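Local structure of periplasmic His/Glu/Gln/Arg/opine family-binding protein (Silicibacter pomeroyi, 3I6V) at residues A[73-78]-A[114-119]. The protein binds lysine in its cleft and probably serves as the periplasmic amino-acid receptor of an ABC transporter. Sequence-based numbering, arbitrary orientation.
Sequences SITDER and ATIQAG. With LYS (lysine), chain B.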
loop_
_atom_site.group_PDB
_atom_site.type_symbol
_atom_site.label_atom_id
_atom_site.label_comp_id
_atom_site.label_asym_id
_atom_site.label_seq_id
_atom_site.Cartn_x
_atom_site.Cartn_y
_atom_site.Cartn_z
ATOM N N SER A 73 -2.197 -5.234 0.845
ATOM C CA SER A 73 -3.399 -5.829 1.400
ATOM C C SER A 73 -3.231 -7.314 1.645
ATOM O O SER A 73 -2.627 -8.041 0.828
ATOM C CB SER A 73 -4.574 -5.638 0.440
ATOM O OG SER A 73 -4.924 -4.251 0.379
ATOM N N ILE A 74 -3.782 -7.763 2.763
ATOM C CA ILE A 74 -3.807 -9.190 3.092
ATOM C C ILE A 74 -4.830 -9.847 2.150
ATOM O O ILE A 74 -5.965 -9.415 2.122
ATOM C CB ILE A 74 -4.246 -9.387 4.536
ATOM C CG1 ILE A 74 -3.176 -8.876 5.487
ATOM C CG2 ILE A 74 -4.472 -10.915 4.844
ATOM C CD1 ILE A 74 -3.731 -8.526 6.908
ATOM N N THR A 75 -4.430 -10.839 1.346
ATOM C CA THR A 75 -5.394 -11.547 0.495
ATOM C C THR A 75 -5.109 -13.048 0.500
ATOM O O THR A 75 -3.978 -13.484 0.790
ATOM C CB THR A 75 -5.357 -11.113 -0.971
ATOM O OG1 THR A 75 -4.139 -11.604 -1.561
ATOM C CG2 THR A 75 -5.438 -9.574 -1.105
ATOM N N ASP A 76 -6.127 -13.829 0.139
ATOM C CA ASP A 76 -6.017 -15.308 0.128
ATOM C C ASP A 76 -5.039 -15.717 -0.944
ATOM O O ASP A 76 -4.271 -16.644 -0.747
ATOM C CB ASP A 76 -7.364 -15.998 -0.164
ATOM C CG ASP A 76 -8.337 -15.914 1.016
ATOM O OD1 ASP A 76 -7.896 -15.642 2.154
ATOM O OD2 ASP A 76 -9.554 -16.104 0.803
ATOM N N GLU A 77 -5.066 -14.997 -2.070
ATOM C CA GLU A 77 -4.162 -15.298 -3.193
ATOM C C GLU A 77 -2.697 -15.130 -2.794
ATOM O O GLU A 77 -1.822 -15.926 -3.211
ATOM C CB GLU A 77 -4.522 -14.432 -4.439
ATOM C CG GLU A 77 -3.408 -14.414 -5.510
ATOM C CD GLU A 77 -3.836 -13.767 -6.820
ATOM O OE1 GLU A 77 -4.979 -13.249 -6.907
ATOM O OE2 GLU A 77 -3.015 -13.777 -7.755
ATOM N N ARG A 78 -2.398 -14.091 -2.014
ATOM C CA ARG A 78 -0.998 -13.868 -1.630
ATOM C C ARG A 78 -0.631 -14.821 -0.506
ATOM O O ARG A 78 0.497 -15.217 -0.365
ATOM C CB ARG A 78 -0.703 -12.422 -1.203
ATOM C CG ARG A 78 -0.696 -11.466 -2.409
ATOM C CD ARG A 78 -0.895 -10.017 -1.949
ATOM N NE ARG A 78 -0.851 -9.097 -3.092
ATOM C CZ ARG A 78 -1.364 -7.876 -3.081
ATOM N NH1 ARG A 78 -2.044 -7.456 -2.024
ATOM N NH2 ARG A 78 -1.269 -7.112 -4.161
ATOM N N ALA A 114 0.138 -6.198 -10.391
ATOM C CA ALA A 114 0.184 -7.050 -9.187
ATOM C C ALA A 114 -0.526 -6.449 -7.969
ATOM O O ALA A 114 -0.020 -6.562 -6.853
ATOM C CB ALA A 114 1.681 -7.440 -8.814
ATOM N N THR A 115 -1.678 -5.806 -8.182
ATOM C CA THR A 115 -2.451 -5.269 -7.056
ATOM C C THR A 115 -3.891 -5.803 -7.082
ATOM O O THR A 115 -4.367 -6.315 -8.108
ATOM C CB THR A 115 -2.544 -3.716 -7.083
ATOM O OG1 THR A 115 -3.152 -3.295 -8.293
ATOM C CG2 THR A 115 -1.133 -3.045 -6.901
ATOM N N ILE A 116 -4.595 -5.635 -5.969
ATOM C CA ILE A 116 -5.996 -6.060 -5.923
ATOM C C ILE A 116 -6.800 -5.184 -6.867
ATOM O O ILE A 116 -7.800 -5.635 -7.442
ATOM C CB ILE A 116 -6.547 -6.044 -4.491
ATOM C CG1 ILE A 116 -6.502 -4.629 -3.895
ATOM C CG2 ILE A 116 -5.730 -7.021 -3.624
ATOM C CD1 ILE A 116 -6.831 -4.547 -2.417
ATOM N N GLN A 117 -6.335 -3.941 -7.057
ATOM C CA GLN A 117 -7.037 -2.990 -7.955
ATOM C C GLN A 117 -6.923 -3.447 -9.390
ATOM O O GLN A 117 -7.929 -3.488 -10.118
ATOM C CB GLN A 117 -6.546 -1.540 -7.761
ATOM C CG GLN A 117 -7.052 -0.909 -6.444
ATOM C CD GLN A 117 -6.173 -1.282 -5.251
ATOM O OE1 GLN A 117 -5.113 -1.894 -5.433
ATOM N NE2 GLN A 117 -6.609 -0.926 -4.027
ATOM N N ALA A 118 -5.720 -3.837 -9.805
ATOM C CA ALA A 118 -5.571 -4.451 -11.122
ATOM C C ALA A 118 -6.450 -5.711 -11.263
ATOM O O ALA A 118 -7.077 -5.891 -12.291
ATOM C CB ALA A 118 -4.105 -4.811 -11.415
ATOM N N GLY A 119 -6.476 -6.575 -10.262
ATOM C CA GLY A 119 -7.350 -7.780 -10.317
ATOM C C GLY A 119 -8.836 -7.445 -10.515
ATOM O O GLY A 119 -9.530 -8.086 -11.309
HETATM N N LYS B . -3.290 -2.426 -1.129
HETATM C CA LYS B . -3.297 -2.744 -2.595
HETATM C C LYS B . -2.754 -4.131 -2.853
HETATM O O LYS B . -2.241 -4.753 -1.912
HETATM C CB LYS B . -2.470 -1.696 -3.381
HETATM C CG LYS B . -0.967 -1.712 -3.099
HETATM C CD LYS B . -0.262 -0.560 -3.894
HETATM C CE LYS B . 1.302 -0.560 -3.722
HETATM N NZ LYS B . 1.917 0.668 -4.442
HETATM O OXT LYS B . -2.800 -4.640 -4.010
#
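Arg78 and Ala114 join the two lobes of a type II periplasmic-binding-protein fold, across a cleft that holds the carboxylate of the bound lysine. The guanidinium is fixed by its edge. Arg78 NH1 gives hydrogen bonds to the ligand O at 2.7 Å and to Ser73 O, the latter in the carbonyl plane on a lone pair; Arg78 NH2 reaches the ligand OXT at 2.9 Å and Ala114 O at 3.0 Å. That last bond, the only direct one between 73-78 and 114-119, is bent (135° at the hydrogen), and its acceptor also takes Trp53 NE1. The carboxylate is closed from both lobes by backbone donors, Ser73 N to the ligand O and Ile116 N, in the first turn of helix 116-123, to OXT (each 2.8 Å), an arrangement in which the helix end would probably favour the negative charge. An alanine at Arg78 would probably leave the carboxylate without its charged mate and Ala114 O with Trp53 NE1 but no guanidinium bond. Beside this close-knit polar centre, the apolar side is partly exposed: Thr75 CG2 meets Ile116 CG2 at 3.6 Å as the side chains cross obliquely, while Ala114 lies at the solvent margin. Thr75 OG1 accepts from Arg78 N, an N-cap. Ile116 CG1 sits between backbone N and carbonyl carbon (chi1 61°), and Ile116 CD1 ends 3.4 Å from Ser73 OG, which accepts from the ligand's amino N.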